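Local coordinates for microcompartments protein (Halothece sp. PCC 7418, PDB 5VGU) that probably helps build the protein shell of the beta carboxysome, a bacterial microcompartment, as a hexamer-forming CcmK4 subunit, at residues 20-34 and 45-58. Numbering follows the deposited sequence.
Sequences AADAMVKTGRVTLVG and IIIRGDVSEVKTAM
Strands 30-34 and 45-49 run antiparallel, with Thr-31 and Arg-48 as a hydrogen-bonded pair and a beta bulge between Leu-32 and Gly-34, while helices 20-27 and 51-58 pack against each other at 138° with their axes 8.0 Å apart. Met-24 lies between the helices and the strands. Its CG lies on the backbone oxygen of Ala-57, and beyond it the extended chain brings Met-24 SD to 3.7 Å from Ile-45 CD1, tip to tip. Met-24 CE sits 3.5 Å from Met-58 CE, a tight carbon contact between two side chains lying side by side. Val-30 spreads its two methyls: CG2 meets Ala-57 CB at 3.7 Å, and CG1 rests on the backbone of Glu-53 and on Val-54. Two helices close over the face of Leu-32 and Ile-47 in the antiparallel sheet, as expected of the alpha/beta BMC domain. On the other face, Val-33 CG1 touches Arg-48 CG at 3.7 Å, and the guanidinium beyond turns away to Glu-87, in a salt bridge, and to the backbone oxygen of Ile-92. Where helix 20-27 gives way to the strand, Glu-53 bends at chi2 (-71°) and Glu-53 OE1 accepts the N-H of Arg-29, 2.9 Å from Arg-29 N, nearly straight at 176° but from above the carboxylate plane. Without this carboxylate, as with an alanine here, the N-H of Arg-29 would probably lose its acceptor and the turn this direct tie to helix 51-58. A water accepts from Asp-50 N and donates to Arg-29 O, linking the helix-to-strand turn to the start of helix 51-58.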
loop_
_atom_site.group_PDB
_atom_site.type_symbol
_atom_site.label_atom_id
_atom_site.label_comp_id
_atom_site.label_asym_id
_atom_site.label_seq_id
_atom_site.Cartn_x
_atom_site.Cartn_y
_atom_site.Cartn_z
ATOM N N ALA A 20 4.073 16.542 16.075
ATOM C CA ALA A 20 3.489 17.744 15.494
ATOM C C ALA A 20 2.035 17.923 15.922
ATOM O O ALA A 20 1.608 19.038 16.241
ATOM C CB ALA A 20 3.589 17.709 13.959
ATOM N N ALA A 21 1.250 16.835 15.910
ATOM C CA ALA A 21 -0.165 16.932 16.265
ATOM C C ALA A 21 -0.339 17.433 17.689
ATOM O O ALA A 21 -1.191 18.286 17.961
ATOM C CB ALA A 21 -0.846 15.567 16.112
ATOM N N ASP A 22 0.449 16.892 18.615
ATOM C CA ASP A 22 0.331 17.297 20.011
ATOM C C ASP A 22 0.697 18.771 20.186
ATOM O O ASP A 22 0.009 19.508 20.897
ATOM C CB ASP A 22 1.204 16.403 20.878
ATOM C CG ASP A 22 0.927 16.572 22.346
ATOM O OD1 ASP A 22 -0.193 16.243 22.806
ATOM O OD2 ASP A 22 1.847 17.069 23.022
ATOM N N ALA A 23 1.763 19.227 19.531
ATOM C CA ALA A 23 2.130 20.639 19.632
ATOM C C ALA A 23 1.050 21.537 19.052
ATOM O O ALA A 23 0.740 22.596 19.611
ATOM C CB ALA A 23 3.471 20.883 18.942
ATOM N N MET A 24 0.451 21.126 17.934
ATOM C CA MET A 24 -0.556 21.955 17.277
ATOM C C MET A 24 -1.737 22.213 18.192
ATOM O O MET A 24 -2.129 23.372 18.407
ATOM C CB MET A 24 -1.025 21.273 15.988
ATOM C CG MET A 24 -0.067 21.362 14.845
ATOM S SD MET A 24 -0.593 20.250 13.517
ATOM C CE MET A 24 0.230 20.972 12.108
ATOM N N VAL A 25 -2.316 21.147 18.753
ATOM C CA VAL A 25 -3.539 21.314 19.529
ATOM C C VAL A 25 -3.247 21.892 20.908
ATOM O O VAL A 25 -4.151 22.450 21.544
ATOM C CB VAL A 25 -4.320 19.997 19.671
ATOM C CG1 VAL A 25 -4.817 19.546 18.299
ATOM C CG2 VAL A 25 -3.484 18.902 20.353
ATOM N N LYS A 26 -2.002 21.820 21.370
ATOM C CA LYS A 26 -1.664 22.465 22.629
ATOM C C LYS A 26 -1.368 23.952 22.473
ATOM O O LYS A 26 -1.405 24.675 23.475
ATOM C CB LYS A 26 -0.467 21.764 23.272
ATOM C CG LYS A 26 -0.835 20.462 23.951
ATOM C CD LYS A 26 0.379 19.758 24.444
ATOM C CE LYS A 26 -0.015 18.529 25.258
ATOM N NZ LYS A 26 1.184 17.701 25.545
ATOM N N THR A 27 -1.058 24.433 21.266
ATOM C CA THR A 27 -0.661 25.829 21.095
ATOM C C THR A 27 -1.699 26.691 20.408
ATOM O O THR A 27 -1.798 27.876 20.731
ATOM C CB THR A 27 0.652 25.956 20.307
ATOM O OG1 THR A 27 0.460 25.530 18.960
ATOM C CG2 THR A 27 1.757 25.135 20.940
ATOM N N GLY A 28 -2.461 26.155 19.454
ATOM C CA GLY A 28 -3.522 26.900 18.807
ATOM C C GLY A 28 -4.860 26.339 19.238
ATOM O O GLY A 28 -4.964 25.166 19.616
ATOM N N ARG A 29 -5.882 27.192 19.200
ATOM C CA ARG A 29 -7.267 26.774 19.424
ATOM C C ARG A 29 -7.753 26.093 18.147
ATOM O O ARG A 29 -8.505 26.641 17.337
ATOM C CB ARG A 29 -8.137 27.968 19.807
ATOM C CG ARG A 29 -7.667 28.668 21.079
ATOM C CD ARG A 29 -8.622 29.776 21.496
ATOM N NE ARG A 29 -9.840 29.215 22.077
ATOM C CZ ARG A 29 -10.949 29.904 22.324
ATOM N NH1 ARG A 29 -11.013 31.200 22.043
ATOM N NH2 ARG A 29 -11.999 29.290 22.858
ATOM N N VAL A 30 -7.250 24.871 17.950
ATOM C CA VAL A 30 -7.519 24.108 16.742
ATOM C C VAL A 30 -7.934 22.700 17.132
ATOM O O VAL A 30 -7.664 22.228 18.242
ATOM C CB VAL A 30 -6.299 24.065 15.800
ATOM C CG1 VAL A 30 -5.883 25.472 15.409
ATOM C CG2 VAL A 30 -5.112 23.323 16.437
ATOM N N THR A 31 -8.580 22.027 16.183
ATOM C CA THR A 31 -9.020 20.648 16.323
ATOM C C THR A 31 -8.273 19.788 15.309
ATOM O O THR A 31 -8.279 20.084 14.105
ATOM C CB THR A 31 -10.528 20.514 16.078
ATOM O OG1 THR A 31 -11.266 21.362 16.972
ATOM C CG2 THR A 31 -10.969 19.081 16.254
ATOM N N LEU A 32 -7.650 18.723 15.795
ATOM C CA LEU A 32 -7.112 17.689 14.931
ATOM C C LEU A 32 -8.280 16.830 14.480
ATOM O O LEU A 32 -8.979 16.258 15.319
ATOM C CB LEU A 32 -6.072 16.858 15.684
ATOM C CG LEU A 32 -5.496 15.655 14.947
ATOM C CD1 LEU A 32 -4.604 16.084 13.792
ATOM C CD2 LEU A 32 -4.731 14.791 15.992
ATOM N N VAL A 33 -8.543 16.793 13.173
ATOM C CA VAL A 33 -9.722 16.091 12.675
ATOM C C VAL A 33 -9.411 14.719 12.074
ATOM O O VAL A 33 -10.315 13.869 12.000
ATOM C CB VAL A 33 -10.499 16.966 11.660
ATOM C CG1 VAL A 33 -10.883 18.286 12.291
ATOM C CG2 VAL A 33 -9.736 17.197 10.380
ATOM N N GLY A 34 -8.176 14.467 11.661
ATOM C CA GLY A 34 -7.868 13.187 11.039
ATOM C C GLY A 34 -6.412 13.097 10.639
ATOM O O GLY A 34 -5.638 14.056 10.767
ATOM N N ILE A 45 -1.366 14.868 8.799
ATOM C CA ILE A 45 -2.378 15.239 9.779
ATOM C C ILE A 45 -3.077 16.503 9.295
ATOM O O ILE A 45 -2.499 17.309 8.563
ATOM C CB ILE A 45 -1.811 15.433 11.199
ATOM C CG1 ILE A 45 -0.546 16.320 11.183
ATOM C CG2 ILE A 45 -1.545 14.063 11.845
ATOM C CD1 ILE A 45 -0.042 16.678 12.559
ATOM N N ILE A 46 -4.326 16.673 9.733
ATOM C CA ILE A 46 -5.198 17.760 9.296
ATOM C C ILE A 46 -5.801 18.411 10.533
ATOM O O ILE A 46 -6.426 17.738 11.364
ATOM C CB ILE A 46 -6.314 17.274 8.352
ATOM C CG1 ILE A 46 -5.713 16.606 7.101
ATOM C CG2 ILE A 46 -7.201 18.431 7.941
ATOM C CD1 ILE A 46 -5.571 15.130 7.238
ATOM N N ILE A 47 -5.670 19.726 10.627
ATOM C CA ILE A 47 -6.286 20.477 11.707
ATOM C C ILE A 47 -7.247 21.486 11.092
ATOM O O ILE A 47 -7.094 21.890 9.940
ATOM C CB ILE A 47 -5.274 21.207 12.624
ATOM C CG1 ILE A 47 -4.362 22.126 11.804
ATOM C CG2 ILE A 47 -4.455 20.222 13.416
ATOM C CD1 ILE A 47 -3.513 23.069 12.644
ATOM N N ARG A 48 -8.240 21.886 11.885
ATOM C CA ARG A 48 -9.181 22.935 11.522
ATOM C C ARG A 48 -9.280 23.946 12.649
ATOM O O ARG A 48 -9.159 23.604 13.832
ATOM C CB ARG A 48 -10.574 22.386 11.248
ATOM C CG ARG A 48 -10.630 21.321 10.135
ATOM C CD ARG A 48 -10.280 21.889 8.741
ATOM N NE ARG A 48 -11.230 22.899 8.310
ATOM C CZ ARG A 48 -12.395 22.673 7.717
ATOM N NH1 ARG A 48 -12.809 21.443 7.445
ATOM N NH2 ARG A 48 -13.175 23.702 7.408
ATOM N N GLY A 49 -9.556 25.182 12.259
ATOM C CA GLY A 49 -9.790 26.250 13.206
ATOM C C GLY A 49 -9.763 27.592 12.506
ATOM O O GLY A 49 -9.652 27.688 11.272
ATOM N N ASP A 50 -9.888 28.645 13.315
ATOM C CA ASP A 50 -9.718 29.994 12.781
ATOM C C ASP A 50 -8.337 30.141 12.152
ATOM O O ASP A 50 -7.360 29.558 12.622
ATOM C CB ASP A 50 -9.918 31.053 13.875
ATOM C CG ASP A 50 -11.366 31.160 14.336
ATOM O OD1 ASP A 50 -12.280 30.718 13.601
ATOM O OD2 ASP A 50 -11.591 31.700 15.446
ATOM N N VAL A 51 -8.260 30.916 11.060
ATOM C CA VAL A 51 -7.006 31.030 10.316
ATOM C C VAL A 51 -5.839 31.451 11.206
ATOM O O VAL A 51 -4.739 30.893 11.102
ATOM C CB VAL A 51 -7.175 31.963 9.097
ATOM C CG1 VAL A 51 -7.123 33.411 9.453
ATOM C CG2 VAL A 51 -6.025 31.719 8.146
ATOM N N SER A 52 -6.041 32.428 12.097
ATOM C CA SER A 52 -4.926 32.857 12.943
ATOM C C SER A 52 -4.500 31.743 13.905
ATOM O O SER A 52 -3.310 31.582 14.191
ATOM C CB SER A 52 -5.288 34.136 13.701
ATOM O OG SER A 52 -6.349 33.899 14.609
ATOM N N GLU A 53 -5.453 30.955 14.401
ATOM C CA GLU A 53 -5.107 29.854 15.289
ATOM C C GLU A 53 -4.422 28.719 14.523
ATOM O O GLU A 53 -3.487 28.100 15.030
ATOM C CB GLU A 53 -6.358 29.368 16.012
ATOM C CG GLU A 53 -7.019 30.434 16.876
ATOM C CD GLU A 53 -6.209 30.775 18.110
ATOM O OE1 GLU A 53 -5.334 29.976 18.507
ATOM O OE2 GLU A 53 -6.472 31.840 18.698
ATOM N N VAL A 54 -4.842 28.460 13.284
ATOM C CA VAL A 54 -4.160 27.452 12.471
ATOM C C VAL A 54 -2.729 27.880 12.174
ATOM O O VAL A 54 -1.809 27.053 12.167
ATOM C CB VAL A 54 -4.964 27.174 11.188
ATOM C CG1 VAL A 54 -4.162 26.299 10.203
ATOM C CG2 VAL A 54 -6.273 26.511 11.551
ATOM N N LYS A 55 -2.500 29.178 11.941
ATOM C CA LYS A 55 -1.129 29.642 11.713
ATOM C C LYS A 55 -0.253 29.376 12.930
ATOM O O LYS A 55 0.862 28.854 12.809
ATOM C CB LYS A 55 -1.119 31.135 11.364
ATOM C CG LYS A 55 -1.615 31.444 9.976
ATOM C CD LYS A 55 -1.760 32.963 9.761
ATOM C CE LYS A 55 -0.419 33.694 9.851
ATOM N NZ LYS A 55 -0.586 35.166 9.711
ATOM N N THR A 56 -0.748 29.732 14.112
ATOM C CA THR A 56 0.012 29.524 15.340
ATOM C C THR A 56 0.264 28.043 15.586
ATOM O O THR A 56 1.375 27.644 15.965
ATOM C CB THR A 56 -0.741 30.137 16.517
ATOM O OG1 THR A 56 -0.878 31.540 16.291
ATOM C CG2 THR A 56 -0.017 29.894 17.821
ATOM N N ALA A 57 -0.777 27.219 15.427
ATOM C CA ALA A 57 -0.609 25.775 15.604
ATOM C C ALA A 57 0.393 25.201 14.607
ATOM O O ALA A 57 1.226 24.354 14.965
ATOM C CB ALA A 57 -1.955 25.067 15.474
ATOM N N MET A 58 0.317 25.631 13.344
ATOM C CA MET A 58 1.212 25.078 12.334
ATOM C C MET A 58 2.675 25.373 12.668
ATOM O O MET A 58 3.542 24.511 12.508
ATOM C CB MET A 58 0.847 25.639 10.953
ATOM C CG MET A 58 1.681 25.105 9.804
ATOM S SD MET A 58 1.472 23.322 9.540
ATOM C CE MET A 58 -0.323 23.185 9.467
HETATM O O HOH W 1 -10.237 28.311 16.133
HETATM O O HOH W 2 -11.459 23.939 16.050
#